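Local coordinates for protein ectonucleoside triphosphate diphosphohydrolase 4 (Homo sapiens, PDB 6WG5) that belongs to the GDA1/CD39 nucleoside phosphatase family and is built on the two-lobed fold of the actin-like ATPase clan, at residues K101-I106 / E148-D153; L109-A114 / V156-L161; Q288-R293 / E350-F355. One frame throughout, in Å; residues are numbered along the deposited sequence.

Interaction 1 (K101-I106 / E148-D153)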
loop_
_atom_site.group_PDB
_atom_site.type_symbol
_atom_site.label_atom_id
_atom_site.label_comp_id
_atom_site.label_asym_id
_atom_site.label_seq_id
_atom_site.Cartn_x
_atom_site.Cartn_y
_atom_site.Cartn_z
ATOM N N LYS A 101 -7.378 -13.751 26.476
ATOM C CA LYS A 101 -5.982 -14.146 26.345
ATOM C C LYS A 101 -5.148 -13.151 25.547
ATOM O O LYS A 101 -3.923 -13.299 25.488
ATOM C CB LYS A 101 -5.920 -15.531 25.683
ATOM C CG LYS A 101 -4.530 -16.109 25.460
ATOM C CD LYS A 101 -4.621 -17.451 24.744
ATOM C CE LYS A 101 -3.256 -17.958 24.312
ATOM N NZ LYS A 101 -3.359 -19.213 23.514
ATOM N N VAL A 102 -5.770 -12.129 24.957
ATOM C CA VAL A 102 -5.081 -11.316 23.959
ATOM C C VAL A 102 -4.079 -10.365 24.606
ATOM O O VAL A 102 -3.018 -10.088 24.036
ATOM C CB VAL A 102 -6.110 -10.558 23.099
ATOM C CG1 VAL A 102 -6.713 -9.378 23.863
ATOM C CG2 VAL A 102 -5.474 -10.094 21.809
ATOM N N SER A 103 -4.392 -9.843 25.793
ATOM C CA SER A 103 -3.535 -8.831 26.402
ATOM C C SER A 103 -2.147 -9.367 26.734
ATOM O O SER A 103 -1.203 -8.576 26.841
ATOM C CB SER A 103 -4.196 -8.272 27.661
ATOM O OG SER A 103 -5.377 -7.559 27.333
ATOM N N ASP A 104 -1.998 -10.681 26.903
ATOM C CA ASP A 104 -0.679 -11.266 27.115
ATOM C C ASP A 104 0.076 -11.490 25.811
ATOM O O ASP A 104 1.305 -11.612 25.834
ATOM C CB ASP A 104 -0.799 -12.597 27.862
ATOM C CG ASP A 104 -0.779 -12.426 29.370
ATOM O OD1 ASP A 104 -0.180 -11.443 29.856
ATOM O OD2 ASP A 104 -1.357 -13.282 30.073
ATOM N N TYR A 105 -0.631 -11.544 24.681
ATOM C CA TYR A 105 0.026 -11.779 23.399
ATOM C C TYR A 105 0.777 -10.543 22.923
ATOM O O TYR A 105 1.868 -10.656 22.351
ATOM C CB TYR A 105 -1.014 -12.214 22.370
ATOM C CG TYR A 105 -0.616 -12.007 20.929
ATOM C CD1 TYR A 105 0.262 -12.877 20.298
ATOM C CD2 TYR A 105 -1.135 -10.951 20.191
ATOM C CE1 TYR A 105 0.623 -12.695 18.978
ATOM C CE2 TYR A 105 -0.781 -10.760 18.870
ATOM C CZ TYR A 105 0.097 -11.634 18.269
ATOM O OH TYR A 105 0.454 -11.450 16.953
ATOM N N ILE A 106 0.210 -9.352 23.150
ATOM C CA ILE A 106 0.870 -8.106 22.771
ATOM C C ILE A 106 1.796 -7.580 23.856
ATOM O O ILE A 106 2.455 -6.551 23.647
ATOM C CB ILE A 106 -0.156 -7.007 22.413
ATOM C CG1 ILE A 106 -1.140 -6.770 23.565
ATOM C CG2 ILE A 106 -0.896 -7.364 21.134
ATOM C CD1 ILE A 106 -0.779 -5.601 24.441
ATOM N N GLU A 148 -11.805 -4.482 23.858
ATOM C CA GLU A 148 -12.131 -4.159 25.243
ATOM C C GLU A 148 -11.124 -4.771 26.210
ATOM O O GLU A 148 -10.772 -4.148 27.217
ATOM C CB GLU A 148 -13.549 -4.626 25.564
ATOM C CG GLU A 148 -14.574 -3.502 25.542
ATOM C CD GLU A 148 -16.001 -4.006 25.463
ATOM O OE1 GLU A 148 -16.214 -5.123 24.944
ATOM O OE2 GLU A 148 -16.913 -3.287 25.923
ATOM N N ASP A 149 -10.649 -5.986 25.928
ATOM C CA ASP A 149 -9.632 -6.581 26.788
ATOM C C ASP A 149 -8.348 -5.763 26.754
ATOM O O ASP A 149 -7.682 -5.592 27.781
ATOM C CB ASP A 149 -9.361 -8.026 26.369
ATOM C CG ASP A 149 -8.516 -8.776 27.385
ATOM O OD1 ASP A 149 -8.558 -8.412 28.579
ATOM O OD2 ASP A 149 -7.813 -9.730 26.992
ATOM N N LEU A 150 -7.984 -5.246 25.578
ATOM C CA LEU A 150 -6.835 -4.352 25.483
ATOM C C LEU A 150 -7.093 -3.044 26.220
ATOM O O LEU A 150 -6.211 -2.531 26.917
ATOM C CB LEU A 150 -6.508 -4.075 24.016
ATOM C CG LEU A 150 -5.966 -5.246 23.196
ATOM C CD1 LEU A 150 -6.030 -4.929 21.712
ATOM C CD2 LEU A 150 -4.541 -5.572 23.607
ATOM N N LEU A 151 -8.301 -2.491 26.078
ATOM C CA LEU A 151 -8.601 -1.196 26.678
ATOM C C LEU A 151 -8.639 -1.276 28.201
ATOM O O LEU A 151 -8.145 -0.373 28.884
ATOM C CB LEU A 151 -9.931 -0.671 26.135
ATOM C CG LEU A 151 -9.911 -0.209 24.677
ATOM C CD1 LEU A 151 -11.327 -0.021 24.154
ATOM C CD2 LEU A 151 -9.117 1.079 24.536
ATOM N N THR A 152 -9.223 -2.343 28.751
ATOM C CA THR A 152 -9.340 -2.449 30.202
ATOM C C THR A 152 -8.037 -2.893 30.857
ATOM O O THR A 152 -7.799 -2.571 32.026
ATOM C CB THR A 152 -10.456 -3.428 30.580
ATOM O OG1 THR A 152 -10.130 -4.743 30.109
ATOM C CG2 THR A 152 -11.789 -2.990 29.985
ATOM N N ASP A 153 -7.187 -3.617 30.130
ATOM C CA ASP A 153 -6.007 -4.248 30.710
ATOM C C ASP A 153 -4.742 -3.409 30.576
ATOM O O ASP A 153 -3.962 -3.324 31.527
ATOM C CB ASP A 153 -5.777 -5.615 30.056
ATOM C CG ASP A 153 -4.812 -6.485 30.841
ATOM O OD1 ASP A 153 -5.153 -7.659 31.109
ATOM O OD2 ASP A 153 -3.715 -6.001 31.189
#
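Ser-103 faces Asp-149, Leu-150 and Asp-153 on the adjacent helix, and here the two backbones come nearest, the CA of Ser-103 lying 5.6 Å from the CA of Leu-150. This is the tight part of the contact. With OG anti to its own carbonyl carbon (chi1 -66°), the hydroxyl of Ser-103 lies 3.1 Å from Asp-149 O and near the carboxylate of the same residue. The CB of Ser-103 sits 3.6 Å from Asp-153 OD1. Close packing continues at Ile-106, whose CG1 meets Leu-150 CD2 at 3.6 Å. Its CD1 approaches the same methyl from slightly farther off. Val-102 is also buried but fits more loosely against the leucine, its CG1 4.3 Å from Leu-150 CG. Ile-92 and Ile-146 add to this patch beside Val-102, and Ile-154 does so beside Ile-106. In the fold, the short helix 102-105 packs here on helix 140-157, which belongs to the beta-alpha-beta crossover between the parallel strands 127-131 and 167-169, in the N-terminal lobe of an actin-like architecture. The side chains of Val-102 and Asp-149 run alongside one another in opposite senses, with CG1 of the valine 3.3 Å from OD2 of the aspartate. Toward solvent the apolar packing gives way to the partly exposed carboxylates of Asp-149 and Asp-153, and OD2 of Asp-153 has a weak hydrogen bond to His-157 ND1.

Interaction 2 (L109-A114 / V156-L161)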
loop_
_atom_site.group_PDB
_atom_site.type_symbol
_atom_site.label_atom_id
_atom_site.label_comp_id
_atom_site.label_asym_id
_atom_site.label_seq_id
_atom_site.Cartn_x
_atom_site.Cartn_y
_atom_site.Cartn_z
ATOM N N LEU A 109 5.399 -6.797 22.896
ATOM C CA LEU A 109 5.573 -5.606 22.070
ATOM C C LEU A 109 5.584 -4.335 22.911
ATOM O O LEU A 109 6.380 -3.425 22.655
ATOM C CB LEU A 109 4.466 -5.525 21.018
ATOM C CG LEU A 109 4.348 -6.692 20.037
ATOM C CD1 LEU A 109 3.188 -6.464 19.078
ATOM C CD2 LEU A 109 5.641 -6.890 19.265
ATOM N N LEU A 110 4.707 -4.252 23.913
ATOM C CA LEU A 110 4.618 -3.034 24.713
ATOM C C LEU A 110 5.797 -2.913 25.671
ATOM O O LEU A 110 6.302 -1.808 25.903
ATOM C CB LEU A 110 3.293 -3.005 25.473
ATOM C CG LEU A 110 2.029 -3.064 24.609
ATOM C CD1 LEU A 110 0.790 -2.983 25.484
ATOM C CD2 LEU A 110 2.014 -1.956 23.562
ATOM N N ASN A 111 6.246 -4.033 26.242
ATOM C CA ASN A 111 7.467 -4.007 27.041
ATOM C C ASN A 111 8.655 -3.558 26.198
ATOM O O ASN A 111 9.527 -2.824 26.678
ATOM C CB ASN A 111 7.725 -5.386 27.646
ATOM C CG ASN A 111 6.694 -5.765 28.690
ATOM O OD1 ASN A 111 6.356 -4.966 29.563
ATOM N ND2 ASN A 111 6.182 -6.987 28.600
ATOM N N PHE A 112 8.704 -3.989 24.937
ATOM C CA PHE A 112 9.753 -3.534 24.033
ATOM C C PHE A 112 9.719 -2.018 23.883
ATOM O O PHE A 112 10.756 -1.348 23.961
ATOM C CB PHE A 112 9.596 -4.220 22.676
ATOM C CG PHE A 112 10.548 -3.722 21.627
ATOM C CD1 PHE A 112 11.805 -4.285 21.491
ATOM C CD2 PHE A 112 10.182 -2.698 20.771
ATOM C CE1 PHE A 112 12.681 -3.833 20.524
ATOM C CE2 PHE A 112 11.055 -2.241 19.801
ATOM C CZ PHE A 112 12.306 -2.810 19.678
ATOM N N ALA A 113 8.526 -1.458 23.666
ATOM C CA ALA A 113 8.400 -0.010 23.541
ATOM C C ALA A 113 8.722 0.689 24.856
ATOM O O ALA A 113 9.418 1.712 24.867
ATOM C CB ALA A 113 6.989 0.351 23.077
ATOM N N ALA A 114 8.229 0.150 25.976
ATOM C CA ALA A 114 8.464 0.778 27.271
ATOM C C ALA A 114 9.946 0.818 27.616
ATOM O O ALA A 114 10.390 1.714 28.344
ATOM C CB ALA A 114 7.688 0.038 28.359
ATOM N N VAL A 156 -3.593 -0.345 33.142
ATOM C CA VAL A 156 -3.084 -0.701 34.462
ATOM C C VAL A 156 -1.599 -1.033 34.392
ATOM O O VAL A 156 -0.830 -0.693 35.300
ATOM C CB VAL A 156 -3.898 -1.872 35.046
ATOM C CG1 VAL A 156 -3.329 -2.307 36.393
ATOM C CG2 VAL A 156 -5.363 -1.482 35.183
ATOM N N HIS A 157 -1.170 -1.697 33.319
ATOM C CA HIS A 157 0.198 -2.186 33.218
ATOM C C HIS A 157 1.148 -1.204 32.546
ATOM O O HIS A 157 2.368 -1.360 32.681
ATOM C CB HIS A 157 0.222 -3.513 32.452
ATOM C CG HIS A 157 -0.269 -4.678 33.253
ATOM N ND1 HIS A 157 -1.163 -5.602 32.755
ATOM C CD2 HIS A 157 0.013 -5.072 34.516
ATOM C CE1 HIS A 157 -1.413 -6.513 33.678
ATOM N NE2 HIS A 157 -0.711 -6.215 34.757
ATOM N N PHE A 158 0.632 -0.205 31.833
ATOM C CA PHE A 158 1.473 0.768 31.149
ATOM C C PHE A 158 0.889 2.160 31.336
ATOM O O PHE A 158 -0.318 2.321 31.533
ATOM C CB PHE A 158 1.604 0.445 29.654
ATOM C CG PHE A 158 2.103 -0.946 29.377
ATOM C CD1 PHE A 158 3.460 -1.222 29.369
ATOM C CD2 PHE A 158 1.213 -1.977 29.123
ATOM C CE1 PHE A 158 3.920 -2.502 29.114
ATOM C CE2 PHE A 158 1.667 -3.257 28.868
ATOM C CZ PHE A 158 3.022 -3.520 28.863
ATOM N N ASP A 159 1.761 3.165 31.270
ATOM C CA ASP A 159 1.379 4.554 31.501
ATOM C C ASP A 159 1.131 5.325 30.210
ATOM O O ASP A 159 0.958 6.547 30.256
ATOM C CB ASP A 159 2.456 5.263 32.327
ATOM C CG ASP A 159 2.534 4.749 33.753
ATOM O OD1 ASP A 159 1.489 4.326 34.295
ATOM O OD2 ASP A 159 3.640 4.771 34.333
ATOM N N PHE A 160 1.105 4.648 29.066
ATOM C CA PHE A 160 0.877 5.326 27.798
ATOM C C PHE A 160 -0.539 5.889 27.730
ATOM O O PHE A 160 -1.473 5.362 28.340
ATOM C CB PHE A 160 1.102 4.361 26.634
ATOM C CG PHE A 160 2.460 3.721 26.629
ATOM C CD1 PHE A 160 3.601 4.479 26.830
ATOM C CD2 PHE A 160 2.595 2.357 26.429
ATOM C CE1 PHE A 160 4.852 3.891 26.825
ATOM C CE2 PHE A 160 3.843 1.762 26.424
ATOM C CZ PHE A 160 4.973 2.530 26.623
ATOM N N LEU A 161 -0.693 6.978 26.978
ATOM C CA LEU A 161 -2.020 7.522 26.698
ATOM C C LEU A 161 -2.787 6.522 25.847
ATOM O O LEU A 161 -2.484 6.342 24.663
ATOM C CB LEU A 161 -1.917 8.868 25.986
ATOM C CG LEU A 161 -1.230 10.022 26.714
ATOM C CD1 LEU A 161 -1.135 11.225 25.788
ATOM C CD2 LEU A 161 -1.970 10.390 27.990
#
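In Phe-158, CG stands anti to the carbonyl carbon (chi1 -55°), and the ring reaches Leu-110, whose CD1 is carried out in an extended chain (chi2 -178°). The leucine crosses the ring obliquely. Its CB lies over one face, 3.8 Å from the centroid of the Phe-158 ring and 25° off the normal, a CH-pi contact displaced toward CZ. The methyl CD1 of Leu-110 touches Phe-158 CE2 at 3.5 Å. At the ring edge, near its plane, Asn-111 OD1 lies 3.5 Å from Phe-158 CE1, the two side chains crossing at about a right angle. One turn further on, Ala-114 receives the edge of the second ring: Phe-160 CZ is 4.0 Å from Ala-114 CA and in touch with CB of the same alanine. Outside the two segments, Leu-127 of strand 127-131 touches both Leu-110 and Phe-160, and His-122 meets the Phe-160 ring and forms a weak hydrogen bond to Ala-114 O. Two aromatic residues from the loop that leaves the crossover helix 140-157, on its way to strand 167-169, thus pack on helix 107-116, which precedes strand 127-131 in the actin-like N-terminal lobe.

Interaction 3 (Q288-R293 / E350-F355). With NAG (2-acetamido-2-deoxy-beta-D-glucopyranose), chain B.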
loop_
_atom_site.group_PDB
_atom_site.type_symbol
_atom_site.label_atom_id
_atom_site.label_comp_id
_atom_site.label_asym_id
_atom_site.label_seq_id
_atom_site.Cartn_x
_atom_site.Cartn_y
_atom_site.Cartn_z
ATOM N N GLN A 288 -4.606 -17.936 -10.720
ATOM C CA GLN A 288 -5.471 -19.010 -10.246
ATOM C C GLN A 288 -6.844 -18.938 -10.901
ATOM O O GLN A 288 -7.405 -19.966 -11.296
ATOM C CB GLN A 288 -5.594 -18.954 -8.722
ATOM C CG GLN A 288 -6.392 -20.103 -8.125
ATOM C CD GLN A 288 -5.807 -21.461 -8.474
ATOM O OE1 GLN A 288 -4.658 -21.758 -8.145
ATOM N NE2 GLN A 288 -6.597 -22.289 -9.153
ATOM N N ARG A 289 -7.402 -17.732 -11.027
ATOM C CA ARG A 289 -8.675 -17.581 -11.723
ATOM C C ARG A 289 -8.551 -18.011 -13.178
ATOM O O ARG A 289 -9.490 -18.575 -13.754
ATOM C CB ARG A 289 -9.150 -16.131 -11.628
ATOM C CG ARG A 289 -9.446 -15.661 -10.208
ATOM C CD ARG A 289 -9.626 -14.158 -10.165
ATOM N NE ARG A 289 -10.592 -13.720 -11.163
ATOM C CZ ARG A 289 -10.618 -12.510 -11.710
ATOM N NH1 ARG A 289 -11.543 -12.217 -12.615
ATOM N NH2 ARG A 289 -9.721 -11.596 -11.367
ATOM N N TYR A 290 -7.392 -17.754 -13.788
ATOM C CA TYR A 290 -7.165 -18.156 -15.172
ATOM C C TYR A 290 -7.099 -19.674 -15.293
ATOM O O TYR A 290 -7.736 -20.266 -16.173
ATOM C CB TYR A 290 -5.881 -17.502 -15.687
ATOM C CG TYR A 290 -5.449 -17.940 -17.069
ATOM C CD1 TYR A 290 -6.204 -17.622 -18.187
ATOM C CD2 TYR A 290 -4.273 -18.654 -17.254
ATOM C CE1 TYR A 290 -5.808 -18.016 -19.452
ATOM C CE2 TYR A 290 -3.868 -19.048 -18.512
ATOM C CZ TYR A 290 -4.638 -18.726 -19.608
ATOM O OH TYR A 290 -4.241 -19.122 -20.865
ATOM N N GLU A 291 -6.339 -20.325 -14.408
ATOM C CA GLU A 291 -6.278 -21.783 -14.424
ATOM C C GLU A 291 -7.638 -22.402 -14.131
ATOM O O GLU A 291 -7.969 -23.456 -14.686
ATOM C CB GLU A 291 -5.241 -22.275 -13.412
ATOM C CG GLU A 291 -3.802 -21.927 -13.783
ATOM C CD GLU A 291 -2.789 -22.414 -12.762
ATOM O OE1 GLU A 291 -3.197 -23.050 -11.767
ATOM O OE2 GLU A 291 -1.581 -22.159 -12.954
ATOM N N ASP A 292 -8.438 -21.765 -13.272
ATOM C CA ASP A 292 -9.767 -22.287 -12.973
ATOM C C ASP A 292 -10.621 -22.376 -14.229
ATOM O O ASP A 292 -11.386 -23.331 -14.400
ATOM C CB ASP A 292 -10.456 -21.414 -11.923
ATOM C CG ASP A 292 -9.918 -21.643 -10.523
ATOM O OD1 ASP A 292 -9.292 -22.698 -10.284
ATOM O OD2 ASP A 292 -10.132 -20.768 -9.657
ATOM N N ARG A 293 -10.514 -21.388 -15.121
ATOM C CA ARG A 293 -11.345 -21.401 -16.319
ATOM C C ARG A 293 -10.815 -22.394 -17.348
ATOM O O ARG A 293 -11.601 -23.026 -18.062
ATOM C CB ARG A 293 -11.442 -19.999 -16.927
ATOM C CG ARG A 293 -12.721 -19.793 -17.731
ATOM C CD ARG A 293 -12.713 -18.508 -18.541
ATOM N NE ARG A 293 -13.157 -17.349 -17.769
ATOM C CZ ARG A 293 -13.305 -16.125 -18.274
ATOM N NH1 ARG A 293 -13.042 -15.897 -19.556
ATOM N NH2 ARG A 293 -13.714 -15.127 -17.499
ATOM N N GLU A 350 -4.198 -10.773 -24.414
ATOM C CA GLU A 350 -5.565 -10.870 -24.916
ATOM C C GLU A 350 -6.359 -11.929 -24.168
ATOM O O GLU A 350 -7.564 -11.760 -23.952
ATOM C CB GLU A 350 -5.555 -11.184 -26.412
ATOM C CG GLU A 350 -4.750 -10.204 -27.249
ATOM C CD GLU A 350 -5.211 -8.768 -27.074
ATOM O OE1 GLU A 350 -6.366 -8.559 -26.649
ATOM O OE2 GLU A 350 -4.414 -7.849 -27.360
ATOM N N THR A 351 -5.706 -13.016 -23.760
ATOM C CA THR A 351 -6.419 -14.112 -23.114
ATOM C C THR A 351 -6.914 -13.715 -21.729
ATOM O O THR A 351 -8.011 -14.111 -21.322
ATOM C CB THR A 351 -5.513 -15.339 -23.022
ATOM O OG1 THR A 351 -4.969 -15.629 -24.316
ATOM C CG2 THR A 351 -6.292 -16.545 -22.526
ATOM N N ILE A 352 -6.119 -12.934 -20.989
ATOM C CA ILE A 352 -6.443 -12.612 -19.602
ATOM C C ILE A 352 -7.291 -11.355 -19.471
ATOM O O ILE A 352 -7.682 -11.002 -18.350
ATOM C CB ILE A 352 -5.154 -12.468 -18.765
ATOM C CG1 ILE A 352 -4.298 -11.308 -19.288
ATOM C CG2 ILE A 352 -4.378 -13.784 -18.780
ATOM C CD1 ILE A 352 -2.991 -11.117 -18.547
ATOM N N GLN A 353 -7.587 -10.672 -20.576
ATOM C CA GLN A 353 -8.469 -9.505 -20.545
ATOM C C GLN A 353 -9.745 -9.735 -19.746
ATOM O O GLN A 353 -10.039 -8.928 -18.851
ATOM C CB GLN A 353 -8.816 -9.095 -21.983
ATOM C CG GLN A 353 -7.773 -8.230 -22.654
ATOM C CD GLN A 353 -7.841 -6.791 -22.201
ATOM O OE1 GLN A 353 -6.914 -6.282 -21.576
ATOM N NE2 GLN A 353 -8.947 -6.124 -22.513
ATOM N N PRO A 354 -10.533 -10.781 -20.002
ATOM C CA PRO A 354 -11.808 -10.933 -19.279
ATOM C C PRO A 354 -11.671 -10.906 -17.769
ATOM O O PRO A 354 -12.607 -10.487 -17.076
ATOM C CB PRO A 354 -12.320 -12.299 -19.763
ATOM C CG PRO A 354 -11.657 -12.517 -21.075
ATOM C CD PRO A 354 -10.315 -11.864 -20.976
ATOM N N PHE A 355 -10.532 -11.337 -17.233
ATOM C CA PHE A 355 -10.386 -11.493 -15.793
ATOM C C PHE A 355 -10.216 -10.170 -15.064
ATOM O O PHE A 355 -10.278 -10.154 -13.830
ATOM C CB PHE A 355 -9.208 -12.421 -15.499
ATOM C CG PHE A 355 -9.399 -13.805 -16.041
ATOM C CD1 PHE A 355 -10.002 -14.786 -15.273
ATOM C CD2 PHE A 355 -9.007 -14.118 -17.331
ATOM C CE1 PHE A 355 -10.190 -16.057 -15.774
ATOM C CE2 PHE A 355 -9.195 -15.387 -17.837
ATOM C CZ PHE A 355 -9.788 -16.357 -17.058
HETATM C C1 NAG B . -15.431 -11.359 -12.003
HETATM C C2 NAG B . -15.447 -11.742 -10.519
HETATM C C3 NAG B . -16.159 -13.079 -10.314
HETATM C C4 NAG B . -17.517 -13.101 -11.006
HETATM C C5 NAG B . -17.372 -12.676 -12.460
HETATM C C6 NAG B . -18.695 -12.547 -13.178
HETATM C C7 NAG B . -13.659 -11.067 -8.971
HETATM C C8 NAG B . -12.237 -11.293 -8.555
HETATM N N2 NAG B . -14.094 -11.812 -9.992
HETATM O O3 NAG B . -16.325 -13.307 -8.919
HETATM O O4 NAG B . -18.037 -14.425 -10.983
HETATM O O5 NAG B . -16.751 -11.388 -12.518
HETATM O O6 NAG B . -18.546 -11.847 -14.406
HETATM O O7 NAG B . -14.379 -10.248 -8.409
#
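Helix 283-296, which follows strand 270-279 of the C-terminal lobe in this actin-like fold, packs here against the C-terminal part of helix 345-352 and the residues that follow, with Phe-355 set among Arg-289, Tyr-290 and Arg-293. The Phe-355 ring has a neighbour on each face. Over one lies the guanidinium of Arg-293, which meets the phenylalanine tip to tip and stacks on it off-centre, with Arg-293 CZ 4.2 Å from the ring centroid and the planes 29° apart, giving a cation-pi contact. Over the opposite face comes Tyr-290 CB, and the tyrosine ring beyond it presents its edge to Phe-355 in an offset edge-to-face pair, centroids 5.9 Å apart and planes at 79°. Arg-289 grips the backbone instead. Its chain bends at chi3, and NH1 donates to Phe-355 O at 2.7 Å in a bent bond (N-H...O 135°), while NH2 adds a weak bond of 2.9 Å to that Phe-355 oxygen, which the two groups share. NH2 also donates to Gly-280 O, and Phe-281 supplies a cation-pi partner, so the guanidinium is held from several sides. One of its faces looks onto Phe-355 CB; over the centre of the other lies C8, the acetamido methyl of the NAG in a protein-attached glycan, 3.7 Å above the plane. Farther from the glycan, CE1 of Tyr-290 rests against CG2 of Thr-351, 3.4 Å away. The polar ends of both are satisfied elsewhere, Tyr-290 OH by Asp-319 OD2 and Thr-351 OG1 by Leu-347 O. On the solvent side, Pro-354 CB sits at the edge of the Arg-293 guanidinium, 3.7 Å from NH1.

How the interactions relate
From the N terminus, 101-106 and 109-114 come first, on the consecutive helices 102-105 and 107-116. Their partners, 148-153 and 156-161, follow in the same order, so interactions 1 and 2 cross: the loop closed by interaction 1 is still open when interaction 2 begins, and ends before it does. With centres 12 Å apart, they join the helices before strand 127-131 to helix 140-157 and the loop after it, within the N-terminal lobe. Interaction 3 opens only later in the chain and closes its own loop in the C-terminal lobe, its centre 44 Å from that of interaction 1, with no touch between them.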